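Fatty acyl CoA synthetase FADD13 (FATTY-ACYL-CoA SYNTHETASE) (Mycobacterium tuberculosis, PDB 3R44) belongs to the acyl-CoA synthetase group of AMP-binding enzymes, pairing a large N-terminal domain with a smaller C-terminal one. Local coordinates at residues 87-92 and 171-176; 197-202 and 228-233. All blocks are in the same frame, centred on the assembly; numbering follows the deposited sequence. Where two conformers were deposited one is given.

Contact 1. Residues 87-92 and 171-176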
loop_
_atom_site.group_PDB
_atom_site.type_symbol
_atom_site.label_atom_id
_atom_site.label_comp_id
_atom_site.label_asym_id
_atom_site.label_seq_id
_atom_site.Cartn_x
_atom_site.Cartn_y
_atom_site.Cartn_z
ATOM N N GLY A 87 13.584 -7.975 -14.515
ATOM C CA GLY A 87 13.721 -8.574 -15.820
ATOM C C GLY A 87 12.693 -8.003 -16.773
ATOM O O GLY A 87 13.004 -7.574 -17.891
ATOM N N ALA A 88 11.425 -7.966 -16.345
ATOM C CA ALA A 88 10.381 -7.316 -17.159
ATOM C C ALA A 88 10.703 -5.838 -17.462
ATOM O O ALA A 88 10.521 -5.399 -18.622
ATOM C CB ALA A 88 8.981 -7.416 -16.474
ATOM N N ALA A 89 11.164 -5.106 -16.443
ATOM C CA ALA A 89 11.592 -3.699 -16.605
ATOM C C ALA A 89 12.635 -3.523 -17.737
ATOM O O ALA A 89 12.507 -2.658 -18.609
ATOM C CB ALA A 89 12.107 -3.125 -15.261
ATOM N N LYS A 90 13.650 -4.384 -17.762
ATOM C CA LYS A 90 14.686 -4.330 -18.791
ATOM C C LYS A 90 14.122 -4.556 -20.187
ATOM O O LYS A 90 14.642 -3.998 -21.147
ATOM C CB LYS A 90 15.776 -5.360 -18.534
ATOM C CG LYS A 90 16.600 -5.046 -17.251
ATOM C CD LYS A 90 17.617 -6.192 -17.054
ATOM C CE LYS A 90 18.292 -6.123 -15.701
ATOM N NZ LYS A 90 19.583 -5.588 -15.929
ATOM N N LEU A 91 13.084 -5.384 -20.296
ATOM C CA LEU A 91 12.402 -5.654 -21.579
ATOM C C LEU A 91 11.337 -4.670 -22.013
ATOM O O LEU A 91 10.858 -4.737 -23.171
ATOM C CB LEU A 91 11.736 -7.048 -21.519
ATOM C CG LEU A 91 12.643 -8.254 -21.319
ATOM C CD1 LEU A 91 11.797 -9.507 -21.165
ATOM C CD2 LEU A 91 13.583 -8.422 -22.497
ATOM N N GLY A 92 10.943 -3.756 -21.143
ATOM C CA GLY A 92 9.853 -2.817 -21.416
ATOM C C GLY A 92 8.491 -3.488 -21.238
ATOM O O GLY A 92 7.453 -2.964 -21.658
ATOM N N ASP A 171 7.334 5.001 -20.331
ATOM C CA ASP A 171 6.862 3.674 -20.652
ATOM C C ASP A 171 6.227 2.942 -19.443
ATOM O O ASP A 171 6.745 2.992 -18.323
ATOM C CB ASP A 171 7.987 2.833 -21.260
ATOM C CG ASP A 171 8.405 3.342 -22.631
ATOM O OD1 ASP A 171 7.588 4.029 -23.286
ATOM O OD2 ASP A 171 9.534 3.037 -23.027
ATOM N N ASN A 172 5.118 2.249 -19.693
ATOM C CA ASN A 172 4.494 1.464 -18.654
ATOM C C ASN A 172 5.421 0.444 -18.068
ATOM O O ASN A 172 6.185 -0.205 -18.803
ATOM C CB ASN A 172 3.276 0.696 -19.116
ATOM C CG ASN A 172 2.198 1.564 -19.616
ATOM O OD1 ASN A 172 2.171 2.750 -19.301
ATOM N ND2 ASN A 172 1.291 0.983 -20.427
ATOM N N LEU A 173 5.297 0.254 -16.760
ATOM C CA LEU A 173 6.125 -0.672 -16.007
ATOM C C LEU A 173 5.307 -1.663 -15.168
ATOM O O LEU A 173 5.692 -2.821 -15.026
ATOM C CB LEU A 173 7.090 0.097 -15.067
ATOM C CG LEU A 173 7.998 -0.732 -14.134
ATOM C CD1 LEU A 173 8.771 -1.828 -14.902
ATOM C CD2 LEU A 173 8.970 0.103 -13.303
ATOM N N PHE A 174 4.287 -1.199 -14.477
ATOM C CA PHE A 174 3.452 -2.155 -13.745
ATOM C C PHE A 174 2.021 -1.718 -13.690
ATOM O O PHE A 174 1.745 -0.499 -13.837
ATOM C CB PHE A 174 4.049 -2.583 -12.398
ATOM C CG PHE A 174 4.032 -1.543 -11.328
ATOM C CD1 PHE A 174 2.912 -1.396 -10.524
ATOM C CD2 PHE A 174 5.146 -0.792 -11.048
ATOM C CE1 PHE A 174 2.854 -0.412 -9.488
ATOM C CE2 PHE A 174 5.120 0.158 -10.011
ATOM C CZ PHE A 174 3.979 0.337 -9.218
ATOM N N ILE A 175 1.133 -2.693 -13.463
ATOM C CA ILE A 175 -0.264 -2.401 -13.187
ATOM C C ILE A 175 -0.620 -3.063 -11.880
ATOM O O ILE A 175 -0.455 -4.262 -11.726
ATOM C CB ILE A 175 -1.224 -2.919 -14.272
ATOM C CG1 ILE A 175 -0.873 -2.444 -15.673
ATOM C CG2 ILE A 175 -2.646 -2.457 -13.978
ATOM C CD1 ILE A 175 -1.422 -3.291 -16.806
ATOM N N MET A 176 -1.078 -2.265 -10.943
ATOM C CA MET A 176 -1.490 -2.758 -9.671
ATOM C C MET A 176 -2.961 -2.474 -9.449
ATOM O O MET A 176 -3.454 -1.326 -9.606
ATOM C CB MET A 176 -0.605 -2.166 -8.544
ATOM C CG MET A 176 0.911 -2.638 -8.607
ATOM S SD MET A 176 1.628 -2.933 -6.964
ATOM C CE MET A 176 0.291 -2.378 -5.999
HETATM O O HOH W 1 6.387 -0.520 -21.489
#

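Contact 2. Residues 197-202 and 228-233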
loop_
_atom_site.group_PDB
_atom_site.type_symbol
_atom_site.label_atom_id
_atom_site.label_comp_id
_atom_site.label_asym_id
_atom_site.label_seq_id
_atom_site.Cartn_x
_atom_site.Cartn_y
_atom_site.Cartn_z
ATOM N N SER A 197 10.503 8.082 -9.381
ATOM C CA SER A 197 10.185 9.277 -8.589
ATOM C C SER A 197 9.784 8.908 -7.170
ATOM O O SER A 197 10.191 9.554 -6.218
ATOM C CB SER A 197 9.099 10.078 -9.272
ATOM O OG SER A 197 9.641 10.703 -10.424
ATOM N N ALA A 198 9.010 7.855 -7.032
ATOM C CA ALA A 198 8.567 7.435 -5.736
ATOM C C ALA A 198 9.741 6.927 -4.956
ATOM O O ALA A 198 9.854 7.219 -3.777
ATOM C CB ALA A 198 7.497 6.309 -5.885
ATOM N N ALA A 199 10.632 6.175 -5.609
ATOM C CA ALA A 199 11.806 5.632 -4.913
ATOM C C ALA A 199 12.671 6.824 -4.465
ATOM O O ALA A 199 13.157 6.884 -3.333
ATOM C CB ALA A 199 12.596 4.647 -5.842
ATOM N N SER A 200 12.861 7.776 -5.361
ATOM C CA SER A 200 13.664 8.981 -5.037
ATOM C C SER A 200 13.067 9.790 -3.947
ATOM O O SER A 200 13.781 10.303 -3.088
ATOM C CB SER A 200 13.780 9.921 -6.222
ATOM O OG SER A 200 14.387 9.258 -7.273
ATOM N N SER A 201 11.734 9.899 -3.981
ATOM C CA SER A 201 10.996 10.605 -2.950
ATOM C C SER A 201 11.311 10.016 -1.557
ATOM O O SER A 201 11.729 10.704 -0.650
ATOM C CB SER A 201 9.506 10.523 -3.207
ATOM O OG SER A 201 8.875 11.278 -2.221
ATOM N N TRP A 202 11.164 8.714 -1.429
ATOM C CA TRP A 202 11.492 8.059 -0.154
ATOM C C TRP A 202 12.957 8.248 0.233
ATOM O O TRP A 202 13.289 8.686 1.329
ATOM C CB TRP A 202 11.211 6.578 -0.310
ATOM C CG TRP A 202 9.812 6.220 -0.126
ATOM C CD1 TRP A 202 8.795 6.175 -1.070
ATOM C CD2 TRP A 202 9.259 5.767 1.069
ATOM N NE1 TRP A 202 7.620 5.748 -0.475
ATOM C CE2 TRP A 202 7.890 5.480 0.833
ATOM C CE3 TRP A 202 9.779 5.614 2.370
ATOM C CZ2 TRP A 202 7.029 5.056 1.859
ATOM C CZ3 TRP A 202 8.943 5.171 3.364
ATOM C CH2 TRP A 202 7.578 4.881 3.102
ATOM N N THR A 228 9.889 -0.046 -1.995
ATOM C CA THR A 228 11.001 -0.373 -1.080
ATOM C C THR A 228 12.065 -1.175 -1.771
ATOM O O THR A 228 13.242 -0.906 -1.641
ATOM C CB THR A 228 10.525 -1.205 0.095
ATOM O OG1 THR A 228 9.583 -0.445 0.822
ATOM C CG2 THR A 228 11.654 -1.657 1.062
ATOM N N VAL A 229 11.667 -2.154 -2.548
ATOM C CA VAL A 229 12.655 -2.948 -3.294
ATOM C C VAL A 229 13.472 -2.047 -4.252
ATOM O O VAL A 229 14.700 -2.129 -4.364
ATOM C CB VAL A 229 11.935 -4.071 -4.054
ATOM C CG1 VAL A 229 12.821 -4.712 -5.194
ATOM C CG2 VAL A 229 11.322 -5.118 -3.075
ATOM N N ILE A 230 12.780 -1.189 -4.988
ATOM C CA ILE A 230 13.412 -0.287 -5.948
ATOM C C ILE A 230 14.303 0.790 -5.273
ATOM O O ILE A 230 15.423 1.058 -5.708
ATOM C CB ILE A 230 12.349 0.418 -6.881
ATOM C CG1 ILE A 230 11.481 -0.620 -7.628
ATOM C CG2 ILE A 230 13.045 1.394 -7.854
ATOM C CD1 ILE A 230 12.262 -1.692 -8.220
ATOM N N PHE A 231 13.843 1.398 -4.203
ATOM C CA PHE A 231 14.687 2.394 -3.559
ATOM C C PHE A 231 15.857 1.779 -2.852
ATOM O O PHE A 231 16.877 2.419 -2.740
ATOM C CB PHE A 231 13.934 3.478 -2.759
ATOM C CG PHE A 231 13.574 3.121 -1.327
ATOM C CD1 PHE A 231 12.233 3.205 -0.910
ATOM C CD2 PHE A 231 14.540 2.759 -0.404
ATOM C CE1 PHE A 231 11.873 2.934 0.450
ATOM C CE2 PHE A 231 14.215 2.517 0.942
ATOM C CZ PHE A 231 12.882 2.588 1.361
ATOM N N SER A 232 15.746 0.506 -2.521
ATOM C CA SER A 232 16.881 -0.231 -1.984
ATOM C C SER A 232 18.009 -0.311 -3.017
ATOM O O SER A 232 19.195 -0.094 -2.695
ATOM C CB SER A 232 16.471 -1.617 -1.490
ATOM O OG SER A 232 15.714 -1.499 -0.289
ATOM N N ALA A 233 17.693 -0.684 -4.254
ATOM C CA ALA A 233 18.715 -0.670 -5.293
ATOM C C ALA A 233 19.233 0.742 -5.571
ATOM O O ALA A 233 20.432 0.974 -5.797
ATOM C CB ALA A 233 18.189 -1.327 -6.578
#

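Contact 1. Residues 87-92 and 171-176
Ala89 and Leu173 make the one apolar side-chain contact here: the methyl CB of Ala89 sits 3.6 Å from Leu173 CD1, and that same CD1 lies 3.8 Å from Ala89 CA. With CG anti to the backbone N (chi1 177°) the Leu173 side chain extends toward the last turn of helix 79-91, and chi2 (51°) turns CD1 onto Ala89. Beside this pair a water joins the main chains, donating to Gly92 O and to Asn172 O, 2.7 Å from each; the two carbonyl oxygens, 4.2 Å apart, are thus linked by a shared donor. Gly92 ends the helix in a Schellman motif with positive phi (78°), and its N bonds back to Ala89 O. On the other side of the contact, strand 172-178 is an outer strand of a three-stranded antiparallel sheet in the AMP-binding domain, and it opens with a classic beta bulge in which Leu173 and Phe174 both face His190. Further out, His192 of helix 192-205 touches both Ala89 and Leu173, while Asn17 donates from ND2 to Ala89 O. The side chain of Asn172 turns away from the helix, where its OD1 takes a hydrogen bond from Lys374 NZ.

Contact 2. Residues 197-202 and 228-233
Phe231 meets Ala199 and Trp202 where two helices of the AMP-binding domain, 192-205 and 223-235, pack across each other. Over these short segments the axes come within 8.6 Å and cross at -69°, and the closest pair of CA atoms, Ala199 and Phe231, is only 4.5 Å apart. A small residue at the crossing is consistent with so close an approach: the side chain of Ala199 is no more than a methyl.

Starting at its CB, Phe231 touches that methyl directly, with Ala199 CB 3.6 Å away, and lies 3.5 Å from the carbonyl oxygen Ala199 O. Its CG is placed between the backbone N and the carbonyl carbon (chi1 85°), a setting that sends the ring along the helix interface toward Trp202. CD1 then comes to 3.6 Å from Trp202 CB. One atom further, CE1 lies beside Trp202 CB and the indole carbons CG, CD2 and CE3. The phenyl ring and the five-membered ring of Trp202 are nearly parallel, their planes at 21°, but the rings are so displaced laterally, with centroids 5.5 Å apart, that little of one lies over the other; the contact is made by CD1 and CE1. Thr228 CA, one turn earlier on the same helix, lies over one face of the phenyl ring, offset toward its rim, and Leu214 of strand 213-216 also touches Phe231.

Ile230 adds a smaller contact to the same methyl, through its CG2 branch, while its side chain also meets Phe85 and Tyr86 of helix 79-91. The indole of Trp202 is tied down by NE1, which bonds to Gly322 O. Within helix 223-235, Thr228 O accepts from both Ser232 N and Ser232 OG, which approach from opposite faces of the carbonyl plane, the hydroxyl at 2.9 Å from Thr228 O.

How the contacts relate
Both contacts belong to the AMP-binding part of the chain, and both segments of contact 1 precede those of contact 2. Their centres are 16 Å apart and their nearest atoms about 6 Å, so they do not touch, yet their elements touch one another: Val195 of helix 192-205, which carries the first segment of contact 2, meets Leu173, and Ile230 is the residue of contact 2 that faces helix 79-91. A bound histidine lies near both, with the side chains of Leu173 and Ile230 each about 8 Å from it. Its pocket includes His192, Glu193 and His196, from the helix that continues into contact 2, and Asn17, a pocket residue that contact 1 also uses.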